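Local coordinates for bile salt hydrolase/transferase (Clostridium perfringens, PDB 2BJF), which hydrolyses the amide bond of glycine- and taurine-conjugated bile salts, releasing free bile acids, and can also act as a bile acid amine N-acyltransferase, at residues V102-L106 / N139-W144; T3-L7 / I255-V259; L275-T279 / Y291-E295; L13-G17 / M145-G151. All blocks are in the same frame, centred on the assembly; numbering follows the deposited sequence. Where two conformers were deposited one is given.

The four contacts run through the Ntn-hydrolase core of one subunit. Strand 142-147 serves both contact 1, whose T140 and L142 line the deoxycholate pocket, and contact 4, with centres about 19 Å apart. Contacts 2, 3 and 4 share the other sheet, where strands 3-8, 14-22, 275-283 and 288-293 are successive neighbours. Contacts 2 and 4 join through probable backbone hydrogen bonds, L15 N lying 2.8 Å from L7 O, and contacts 2 and 3 through packing of L256 CD1 on T279 CG2 at 3.7 Å. The side chain of T3 in contact 2 lies about 6 Å from that of C2, the inferred nucleophile, and that of Y278 in contact 3 about 6 Å from bound deoxycholate.

Contact 1: residues V102-L106 / N139-W144. With DXC ((3alpha,5beta,12alpha)-3,12-dihydroxycholan-24-oic acid), chain B.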
# COMPACT_ATOMS: atom_id res chain seq x y z
N VAL A 102 -22.57 -27.53 -13.96
CA VAL A 102 -21.74 -26.32 -13.97
C VAL A 102 -21.60 -25.70 -15.36
O VAL A 102 -21.81 -24.50 -15.54
CB VAL A 102 -20.32 -26.57 -13.37
CG1 VAL A 102 -19.54 -25.27 -13.24
CG2 VAL A 102 -20.42 -27.26 -12.02
N TYR A 103 -21.26 -26.53 -16.35
CA TYR A 103 -21.05 -26.09 -17.73
C TYR A 103 -22.30 -25.48 -18.37
O TYR A 103 -22.20 -24.72 -19.33
CB TYR A 103 -20.52 -27.24 -18.60
CG TYR A 103 -21.52 -28.37 -18.80
CD1 TYR A 103 -22.49 -28.30 -19.79
CD2 TYR A 103 -21.48 -29.50 -17.99
CE1 TYR A 103 -23.41 -29.33 -19.97
CE2 TYR A 103 -22.39 -30.54 -18.17
CZ TYR A 103 -23.36 -30.45 -19.16
OH TYR A 103 -24.26 -31.47 -19.34
N ASN A 104 -23.47 -25.83 -17.84
CA ASN A 104 -24.75 -25.44 -18.44
C ASN A 104 -25.46 -24.29 -17.72
O ASN A 104 -26.50 -23.82 -18.19
CB ASN A 104 -25.68 -26.65 -18.55
CG ASN A 104 -26.75 -26.47 -19.61
OD1 ASN A 104 -26.47 -26.05 -20.74
ND2 ASN A 104 -28.00 -26.79 -19.26
N PHE A 105 -24.91 -23.84 -16.59
CA PHE A 105 -25.59 -22.83 -15.77
C PHE A 105 -25.89 -21.53 -16.52
O PHE A 105 -27.01 -21.02 -16.45
CB PHE A 105 -24.81 -22.52 -14.48
CG PHE A 105 -25.52 -21.56 -13.57
CD1 PHE A 105 -26.48 -22.01 -12.67
CD2 PHE A 105 -25.23 -20.20 -13.61
CE1 PHE A 105 -27.15 -21.12 -11.83
CE2 PHE A 105 -25.89 -19.30 -12.77
CZ PHE A 105 -26.85 -19.76 -11.88
N LEU A 106 -24.89 -21.00 -17.22
CA LEU A 106 -25.04 -19.73 -17.93
C LEU A 106 -26.15 -19.82 -18.98
O LEU A 106 -27.04 -18.96 -19.03
CB LEU A 106 -23.72 -19.29 -18.56
CG LEU A 106 -23.51 -17.78 -18.72
CD1 LEU A 106 -22.03 -17.45 -18.76
CD2 LEU A 106 -24.20 -17.24 -19.96
N ASN A 139 -15.15 -29.64 -14.31
CA ASN A 139 -15.69 -28.34 -14.69
C ASN A 139 -14.84 -27.22 -14.11
O ASN A 139 -14.26 -27.36 -13.03
CB ASN A 139 -17.13 -28.20 -14.19
CG ASN A 139 -18.12 -28.97 -15.04
OD1 ASN A 139 -18.31 -28.66 -16.22
ND2 ASN A 139 -18.77 -29.96 -14.45
N THR A 140 -14.78 -26.10 -14.84
CA THR A 140 -14.11 -24.90 -14.35
C THR A 140 -14.81 -24.41 -13.09
O THR A 140 -16.04 -24.45 -12.99
CB THR A 140 -14.11 -23.79 -15.43
OG1 THR A 140 -13.62 -24.32 -16.67
CG2 THR A 140 -13.23 -22.61 -15.02
N THR A 141 -14.01 -23.98 -12.11
CA THR A 141 -14.54 -23.40 -10.88
C THR A 141 -15.08 -22.01 -11.18
O THR A 141 -14.34 -21.13 -11.64
CB THR A 141 -13.45 -23.32 -9.79
OG1 THR A 141 -12.30 -22.64 -10.32
CG2 THR A 141 -13.05 -24.71 -9.33
N LEU A 142 -16.38 -21.81 -10.95
CA LEU A 142 -17.07 -20.61 -11.40
C LEU A 142 -18.02 -20.00 -10.39
O LEU A 142 -18.60 -20.70 -9.55
CB LEU A 142 -17.86 -20.90 -12.68
CG LEU A 142 -17.14 -21.33 -13.96
CD1 LEU A 142 -18.13 -22.00 -14.90
CD2 LEU A 142 -16.44 -20.15 -14.64
N HIS A 143 -18.17 -18.68 -10.47
CA HIS A 143 -19.32 -17.97 -9.92
C HIS A 143 -19.87 -17.03 -11.00
O HIS A 143 -19.19 -16.74 -11.99
CB HIS A 143 -18.99 -17.27 -8.60
CG HIS A 143 -18.00 -16.15 -8.70
ND1 HIS A 143 -17.85 -15.21 -7.70
CD2 HIS A 143 -17.12 -15.81 -9.67
CE1 HIS A 143 -16.91 -14.35 -8.05
NE2 HIS A 143 -16.45 -14.69 -9.24
N TRP A 144 -21.11 -16.58 -10.82
CA TRP A 144 -21.81 -15.87 -11.89
C TRP A 144 -22.35 -14.52 -11.46
O TRP A 144 -22.81 -14.36 -10.33
CB TRP A 144 -22.95 -16.73 -12.45
CG TRP A 144 -22.50 -18.02 -13.08
CD1 TRP A 144 -22.26 -18.25 -14.40
CD2 TRP A 144 -22.24 -19.25 -12.40
NE1 TRP A 144 -21.87 -19.55 -14.60
CE2 TRP A 144 -21.84 -20.19 -13.39
CE3 TRP A 144 -22.30 -19.67 -11.06
CZ2 TRP A 144 -21.51 -21.51 -13.07
CZ3 TRP A 144 -21.96 -20.98 -10.75
CH2 TRP A 144 -21.57 -21.89 -11.76
C1 DXC B . -12.63 -28.18 -19.56
C2 DXC B . -14.06 -27.91 -19.07
C3 DXC B . -15.06 -27.70 -20.21
C4 DXC B . -14.62 -26.65 -21.25
C5 DXC B . -13.18 -26.95 -21.69
C6 DXC B . -12.19 -27.10 -20.53
C7 DXC B . -16.45 -27.40 -19.62
C8 DXC B . -16.60 -25.97 -19.07
C9 DXC B . -16.08 -24.89 -20.02
C10 DXC B . -14.71 -25.23 -20.63
C11 DXC B . -15.92 -23.55 -19.28
C12 DXC B . -15.46 -22.39 -20.16
C13 DXC B . -14.12 -22.74 -20.83
C14 DXC B . -14.18 -24.10 -21.54
C15 DXC B . -17.07 -23.02 -18.43
C16 DXC B . -16.70 -21.54 -18.25
C17 DXC B . -15.43 -21.29 -19.09
C18 DXC B . -15.50 -26.75 -22.50
C19 DXC B . -15.28 -19.80 -19.48
O1 DXC B . -13.04 -22.73 -19.88
O2 DXC B . -11.74 -28.19 -18.43
C20 DXC B . -16.49 -22.06 -21.26
C21 DXC B . -15.07 -18.91 -18.26
C22 DXC B . -13.81 -19.27 -17.46
C23 DXC B . -13.29 -18.12 -16.63
O3 DXC B . -13.79 -16.98 -16.77
O4 DXC B . -12.37 -18.36 -15.82
C24 DXC B . -14.18 -19.53 -20.51
O HOH W 1 -21.93 -21.94 -16.75
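F105 lies against the indole of W144, its CD2 over the middle of the indole, above the CD2-CE2 bond the two rings share, and 3.4 Å from W144 CD2. The two rings are neither parallel nor perpendicular: their planes meet at 43°, with centroids 4.3 Å apart, so one side of the phenyl dips toward the indole while the other lifts away. With CG turned anti to the backbone N (chi1 -176°), F105 extends over that face; the opposite indole face is backed by L142 CB of its own strand. The indole N-H is satisfied by a water that accepts from W144 NE1 at 3.2 Å and from L106 N, and donates to V102 O at 2.8 Å. One water thus ties 102-106 to the strand.

V102 and N139 lie alongside one another, pointing opposite ways, V102 CB resting 3.7 Å from N139 CG. The V102 CG1 branch reaches between T140 O and L142 CD1, while N139 OD1 lies in the plane of the Y103 ring, at its edge, 3.5 Å from Y103 CB. N139 ND2 is hydrogen-bonded to I131 O and D130 OD1, which should fix the amide. L142 turns its methyls to the steroid, CD1 lying 3.7 Å from DXC C16, so the residue that packs on V102 also lines the bile-acid pocket. I128 of strand 126-129 packs on V102, F105 and W144, and C78 of strand 77-82 touches L106 and W144, closing the contact between helix 105-112 and the sheet that carries strand 142-147.

Contact 2: residues T3-L7 / I255-V259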
# COMPACT_ATOMS: atom_id res chain seq x y z
N THR A 3 -13.07 -9.66 -14.48
CA THR A 3 -13.78 -8.55 -13.86
C THR A 3 -15.10 -8.32 -14.58
O THR A 3 -15.11 -8.09 -15.79
CB THR A 3 -12.95 -7.25 -13.85
OG1 THR A 3 -11.66 -7.51 -13.27
CG2 THR A 3 -13.65 -6.17 -13.04
N GLY A 4 -16.20 -8.40 -13.83
CA GLY A 4 -17.53 -8.11 -14.35
C GLY A 4 -17.94 -6.70 -14.00
O GLY A 4 -17.58 -6.18 -12.94
N LEU A 5 -18.71 -6.07 -14.89
CA LEU A 5 -19.13 -4.68 -14.72
C LEU A 5 -20.52 -4.43 -15.28
O LEU A 5 -20.85 -4.87 -16.38
CB LEU A 5 -18.12 -3.74 -15.39
CG LEU A 5 -18.40 -2.23 -15.43
CD1 LEU A 5 -18.44 -1.62 -14.03
CD2 LEU A 5 -17.37 -1.50 -16.29
N ALA A 6 -21.34 -3.72 -14.50
CA ALA A 6 -22.63 -3.23 -14.96
C ALA A 6 -22.64 -1.70 -14.86
O ALA A 6 -22.26 -1.14 -13.84
CB ALA A 6 -23.77 -3.83 -14.14
N LEU A 7 -23.09 -1.05 -15.93
CA LEU A 7 -23.01 0.41 -16.02
C LEU A 7 -24.18 0.96 -16.84
O LEU A 7 -24.45 0.48 -17.94
CB LEU A 7 -21.68 0.81 -16.65
CG LEU A 7 -21.11 2.22 -16.50
CD1 LEU A 7 -20.74 2.54 -15.05
CD2 LEU A 7 -19.89 2.37 -17.40
N ILE A 255 -12.91 1.83 -17.89
CA ILE A 255 -12.95 1.27 -16.53
C ILE A 255 -12.25 -0.09 -16.48
O ILE A 255 -11.37 -0.31 -15.66
CB ILE A 255 -14.41 1.17 -15.99
CG1 ILE A 255 -15.01 2.56 -15.80
CG2 ILE A 255 -14.44 0.40 -14.67
CD1 ILE A 255 -16.51 2.57 -15.54
N LEU A 256 -12.64 -0.99 -17.38
CA LEU A 256 -12.07 -2.34 -17.39
C LEU A 256 -10.60 -2.41 -17.80
O LEU A 256 -9.87 -3.30 -17.35
CB LEU A 256 -12.92 -3.30 -18.23
CG LEU A 256 -14.27 -3.72 -17.63
CD1 LEU A 256 -14.95 -4.74 -18.53
CD2 LEU A 256 -14.12 -4.29 -16.22
N ASN A 257 -10.16 -1.46 -18.63
CA ASN A 257 -8.74 -1.37 -19.01
C ASN A 257 -7.82 -1.23 -17.79
O ASN A 257 -6.70 -1.74 -17.79
CB ASN A 257 -8.49 -0.18 -19.96
CG ASN A 257 -8.94 -0.45 -21.40
OD1 ASN A 257 -8.87 0.45 -22.24
ND2 ASN A 257 -9.41 -1.66 -21.68
N ASN A 258 -8.31 -0.55 -16.76
CA ASN A 258 -7.53 -0.30 -15.55
C ASN A 258 -7.19 -1.58 -14.78
O ASN A 258 -6.18 -1.63 -14.08
CB ASN A 258 -8.26 0.69 -14.64
CG ASN A 258 -7.46 1.03 -13.40
OD1 ASN A 258 -7.70 0.46 -12.33
ND2 ASN A 258 -6.50 1.93 -13.54
N VAL A 259 -8.04 -2.59 -14.92
CA VAL A 259 -7.84 -3.87 -14.23
C VAL A 259 -7.46 -5.01 -15.18
O VAL A 259 -7.45 -6.18 -14.80
CB VAL A 259 -9.07 -4.26 -13.35
CG1 VAL A 259 -9.19 -3.33 -12.15
CG2 VAL A 259 -10.36 -4.26 -14.17
O HOH W 2 -9.66 -7.85 -15.11
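L5 inserts its CD2 methyl between I255 and L256, 3.8 Å from I255 CG2 and 4.0 Å from L256 CG. A trans chi1 of 176° sends L5 out from the strand into helix 249-257, crossing I255 at about a right angle. Next to it, L7 and I255 meet tip to tip, L7 CD2 lying 3.9 Å from I255 CD1. L256 leaves the helix obliquely, but its CD2 swings back to 3.7 Å from T3 CG2, the two side chains passing flank to flank with opposed directions. This part is aliphatic side chain against aliphatic side chain.

The T3 end is polar and hydrated, though every touching residue is buried and neither end is a solvent face. Here T3 OG1 lies 3.6 Å from V259 CG2, and a water accepts from T3 OG1 at 2.7 Å while donating to V259 O at 2.8 Å, bridging the strand and V259. R228 adds a weak hydrogen bond to T3 OG1.

The contact is a helix laid on the sheet, against strand 3-8, which starts directly after C2, the inferred nucleophile, as in the layered Ntn-hydrolase fold. F252 of the same helix packs on L5 and L7, helix 225-243 backs I255 through V232 and M239, and V262 of the second subunit also touches I255.

Contact 3: residues L275-T279 / Y291-E295; sequences LTQYT and YNTYE
Y278 and T293 face each other as a non-hydrogen-bonded antiparallel pair, Y278 CB 4.1 Å from T293 CG2, while T279 and N292 form the adjoining hydrogen-bonded pair. In the latter, T279 N donates to N292 O and N292 N returns the bond to T279 O, both at 3.0 Å. Their side chains lie side by side, pointing the same way, and a water donating to T279 OG1 and N292 OD1 joins their polar ends. The pairing runs on past the strand end, where Y294 N donates to Q277 O at 2.8 Å from above the carbonyl plane, 43° out of it. Y294, whose chi1 of -163° sets the ring opposite its own amide nitrogen, carries that ring onward to the start of the partner strand: L275 CD1 makes a CH-pi contact over the centre of one face, 4.2 Å from the centroid, and T276 O lies in plane at the ring edge, 3.3 Å from Y294 CD1.

This is the open end of the beta hairpin formed by strands 275-283 and 288-293, whose segments run at 159° to each other within the antiparallel core sheet.

Farther out, N19 of strand 14-22 binds T279 OG1, and N297 takes up N292 ND2. Y278 OH is hydrogen-bonded to D69, which probably helps hold the ring beside R18, a deoxycholate-binding residue. The Y294 ring is also stacked on H254 of the second subunit, and Y294 OH bonds to E251 of that subunit.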
# COMPACT_ATOMS: atom_id res chain seq x y z
N LEU A 275 -3.49 -13.17 -19.29
CA LEU A 275 -3.86 -11.97 -20.06
C LEU A 275 -5.36 -11.70 -19.97
O LEU A 275 -6.15 -12.62 -19.81
CB LEU A 275 -3.51 -12.14 -21.54
CG LEU A 275 -2.19 -12.76 -22.02
CD1 LEU A 275 -2.16 -12.81 -23.54
CD2 LEU A 275 -1.01 -11.98 -21.49
N THR A 276 -5.73 -10.42 -20.11
CA THR A 276 -7.11 -10.09 -20.44
C THR A 276 -7.26 -10.39 -21.93
O THR A 276 -6.91 -9.56 -22.79
CB THR A 276 -7.45 -8.62 -20.11
OG1 THR A 276 -7.35 -8.43 -18.69
CG2 THR A 276 -8.88 -8.28 -20.55
N GLN A 277 -7.77 -11.58 -22.23
CA GLN A 277 -7.88 -12.07 -23.60
C GLN A 277 -8.89 -11.27 -24.42
O GLN A 277 -8.64 -10.95 -25.58
CB GLN A 277 -8.26 -13.56 -23.62
CG GLN A 277 -7.24 -14.48 -22.96
CD GLN A 277 -6.02 -14.79 -23.83
OE1 GLN A 277 -5.03 -15.34 -23.34
NE2 GLN A 277 -6.09 -14.46 -25.11
N TYR A 278 -10.02 -10.94 -23.79
CA TYR A 278 -11.04 -10.09 -24.41
C TYR A 278 -11.82 -9.28 -23.39
O TYR A 278 -11.83 -9.59 -22.19
CB TYR A 278 -11.98 -10.90 -25.33
CG TYR A 278 -12.97 -11.82 -24.65
CD1 TYR A 278 -14.18 -11.33 -24.15
CD2 TYR A 278 -12.72 -13.19 -24.55
CE1 TYR A 278 -15.10 -12.18 -23.53
CE2 TYR A 278 -13.64 -14.04 -23.94
CZ TYR A 278 -14.82 -13.53 -23.43
OH TYR A 278 -15.73 -14.38 -22.84
N THR A 279 -12.46 -8.22 -23.87
CA THR A 279 -13.34 -7.40 -23.06
C THR A 279 -14.67 -7.29 -23.80
O THR A 279 -14.72 -6.80 -24.93
CB THR A 279 -12.74 -6.00 -22.82
OG1 THR A 279 -11.46 -6.13 -22.19
CG2 THR A 279 -13.66 -5.15 -21.94
N TYR A 291 -17.33 -6.27 -28.32
CA TYR A 291 -16.11 -6.82 -27.72
C TYR A 291 -14.86 -6.40 -28.48
O TYR A 291 -14.91 -6.11 -29.68
CB TYR A 291 -16.18 -8.35 -27.63
CG TYR A 291 -15.81 -9.06 -28.91
CD1 TYR A 291 -14.56 -9.66 -29.06
CD2 TYR A 291 -16.71 -9.12 -29.98
CE1 TYR A 291 -14.21 -10.30 -30.24
CE2 TYR A 291 -16.36 -9.76 -31.16
CZ TYR A 291 -15.12 -10.35 -31.29
OH TYR A 291 -14.77 -10.99 -32.46
N ASN A 292 -13.74 -6.37 -27.77
CA ASN A 292 -12.43 -6.34 -28.41
C ASN A 292 -11.54 -7.42 -27.78
O ASN A 292 -11.97 -8.11 -26.86
CB ASN A 292 -11.80 -4.94 -28.36
CG ASN A 292 -11.47 -4.47 -26.95
OD1 ASN A 292 -11.59 -5.20 -25.97
ND2 ASN A 292 -11.03 -3.21 -26.85
N THR A 293 -10.33 -7.57 -28.30
CA THR A 293 -9.43 -8.63 -27.83
C THR A 293 -8.05 -8.09 -27.50
O THR A 293 -7.73 -6.94 -27.83
CB THR A 293 -9.31 -9.77 -28.87
OG1 THR A 293 -8.70 -9.28 -30.07
CG2 THR A 293 -10.68 -10.36 -29.19
N TYR A 294 -7.23 -8.92 -26.87
CA TYR A 294 -5.85 -8.54 -26.55
C TYR A 294 -5.08 -8.17 -27.83
O TYR A 294 -4.32 -7.20 -27.84
CB TYR A 294 -5.12 -9.67 -25.81
CG TYR A 294 -3.87 -9.20 -25.11
CD1 TYR A 294 -3.91 -8.78 -23.78
CD2 TYR A 294 -2.65 -9.14 -25.79
CE1 TYR A 294 -2.76 -8.32 -23.14
CE2 TYR A 294 -1.49 -8.69 -25.15
CZ TYR A 294 -1.57 -8.28 -23.82
OH TYR A 294 -0.44 -7.83 -23.18
N GLU A 295 -5.32 -8.93 -28.89
CA GLU A 295 -4.63 -8.75 -30.17
C GLU A 295 -5.20 -7.58 -30.98
O GLU A 295 -4.45 -6.85 -31.63
CB GLU A 295 -4.70 -10.04 -30.99
CG GLU A 295 -3.95 -11.22 -30.38
CD GLU A 295 -4.80 -12.08 -29.44
OE1 GLU A 295 -5.91 -11.66 -29.04
OE2 GLU A 295 -4.34 -13.19 -29.10
O HOH W 3 -7.35 -13.46 -27.32
O HOH W 4 -9.78 -6.69 -24.51

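Contact 4: residues L13-G17 / M145-G151; sequences LHLFG and MISDITG
F16 lays one ring face over S147 and turns its edge to M145. S147 CB sits 4.1 Å from the ring centroid, 23° off the normal, in a CH-pi contact displaced toward the rim. M145 SD lies in the ring plane, 5.2 Å from the centroid, a Met-aromatic contact at the edge. The phenylalanine and methionine run alongside each other head to tail; because the methionine chain is fully extended (chi1 -175°), both M145 CG and SD run by the ring, CG at 3.7 Å from F16 CE1.

At the solvent-facing end, H14 places an imidazole face on the type I turn D148-G151. I149 C and G151 N lie over that face, and H14 CD2 comes within 3.5 Å of G151 CA. The turn itself is braced by D148 OD1, which accepts from T150 N at 3.0 Å, an Asx turn, and from T150 OG1 at 2.6 Å. H14 ND1 is hydrogen-bonded to E285, which helps fix the ring's rotation.

The contact brings together the two sheets of the fold: strand 14-22 lies between strands 3-8 and 275-283, while strand 142-147 runs beside 77-82 and 153-158, and A6 of strand 3-8 extends the packing onto M145 and S147.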
# COMPACT_ATOMS: atom_id res chain seq x y z
N LEU A 13 -29.60 3.46 -20.99
CA LEU A 13 -29.36 2.09 -21.45
C LEU A 13 -28.44 1.37 -20.47
O LEU A 13 -27.68 2.00 -19.73
CB LEU A 13 -28.77 2.08 -22.86
CG LEU A 13 -29.61 2.67 -24.00
CD1 LEU A 13 -28.84 2.63 -25.30
CD2 LEU A 13 -30.96 1.97 -24.14
N HIS A 14 -28.52 0.04 -20.46
CA HIS A 14 -27.77 -0.76 -19.50
C HIS A 14 -26.70 -1.62 -20.15
O HIS A 14 -27.00 -2.50 -20.97
CB HIS A 14 -28.72 -1.59 -18.64
CG HIS A 14 -29.60 -0.76 -17.75
ND1 HIS A 14 -30.78 -0.20 -18.19
CD2 HIS A 14 -29.45 -0.37 -16.47
CE1 HIS A 14 -31.33 0.48 -17.20
NE2 HIS A 14 -30.54 0.39 -16.14
N LEU A 15 -25.45 -1.34 -19.79
CA LEU A 15 -24.31 -2.10 -20.28
C LEU A 15 -23.89 -3.13 -19.24
O LEU A 15 -23.85 -2.84 -18.04
CB LEU A 15 -23.13 -1.17 -20.60
CG LEU A 15 -23.34 0.00 -21.56
CD1 LEU A 15 -22.06 0.83 -21.63
CD2 LEU A 15 -23.76 -0.45 -22.95
N PHE A 16 -23.57 -4.33 -19.71
CA PHE A 16 -23.09 -5.41 -18.85
C PHE A 16 -22.07 -6.24 -19.61
O PHE A 16 -22.29 -6.61 -20.76
CB PHE A 16 -24.25 -6.28 -18.37
CG PHE A 16 -23.82 -7.51 -17.62
CD1 PHE A 16 -23.25 -7.40 -16.35
CD2 PHE A 16 -23.97 -8.78 -18.18
CE1 PHE A 16 -22.83 -8.54 -15.66
CE2 PHE A 16 -23.56 -9.92 -17.49
CZ PHE A 16 -22.99 -9.80 -16.23
N GLY A 17 -20.94 -6.53 -18.96
CA GLY A 17 -19.88 -7.28 -19.60
C GLY A 17 -18.72 -7.60 -18.68
O GLY A 17 -18.86 -7.52 -17.45
N MET A 145 -22.29 -13.56 -12.38
CA MET A 145 -22.99 -12.29 -12.22
C MET A 145 -24.13 -12.23 -13.23
O MET A 145 -23.95 -12.56 -14.41
CB MET A 145 -22.04 -11.11 -12.40
CG MET A 145 -22.68 -9.75 -12.12
SD MET A 145 -21.46 -8.42 -12.08
CE MET A 145 -22.54 -6.99 -12.04
N ILE A 146 -25.31 -11.82 -12.76
CA ILE A 146 -26.51 -11.73 -13.59
C ILE A 146 -27.08 -10.32 -13.47
O ILE A 146 -27.19 -9.79 -12.36
CB ILE A 146 -27.57 -12.80 -13.18
CG1 ILE A 146 -26.98 -14.21 -13.27
CG2 ILE A 146 -28.82 -12.69 -14.05
CD1 ILE A 146 -27.79 -15.29 -12.57
N SER A 147 -27.42 -9.72 -14.60
CA SER A 147 -27.89 -8.34 -14.64
C SER A 147 -28.91 -8.16 -15.76
O SER A 147 -28.87 -8.88 -16.76
CB SER A 147 -26.70 -7.40 -14.86
OG SER A 147 -27.01 -6.07 -14.49
N ASP A 148 -29.83 -7.22 -15.59
CA ASP A 148 -30.85 -6.97 -16.61
C ASP A 148 -31.13 -5.48 -16.87
O ASP A 148 -30.44 -4.60 -16.35
CB ASP A 148 -32.14 -7.76 -16.33
CG ASP A 148 -32.91 -7.25 -15.13
OD1 ASP A 148 -32.59 -6.17 -14.60
OD2 ASP A 148 -33.87 -7.94 -14.71
N ILE A 149 -32.17 -5.21 -17.66
CA ILE A 149 -32.51 -3.86 -18.09
C ILE A 149 -33.15 -2.98 -17.00
O ILE A 149 -33.43 -1.80 -17.24
CB ILE A 149 -33.40 -3.87 -19.37
CG1 ILE A 149 -34.71 -4.63 -19.12
CG2 ILE A 149 -32.63 -4.46 -20.55
CD1 ILE A 149 -35.76 -4.44 -20.21
N THR A 150 -33.37 -3.56 -15.82
CA THR A 150 -33.87 -2.80 -14.67
C THR A 150 -32.71 -2.15 -13.92
O THR A 150 -32.92 -1.28 -13.06
CB THR A 150 -34.67 -3.68 -13.68
OG1 THR A 150 -33.78 -4.58 -13.00
CG2 THR A 150 -35.75 -4.48 -14.40
N GLY A 151 -31.49 -2.57 -14.24
CA GLY A 151 -30.29 -2.09 -13.56
C GLY A 151 -29.92 -2.91 -12.34
O GLY A 151 -28.91 -2.63 -11.69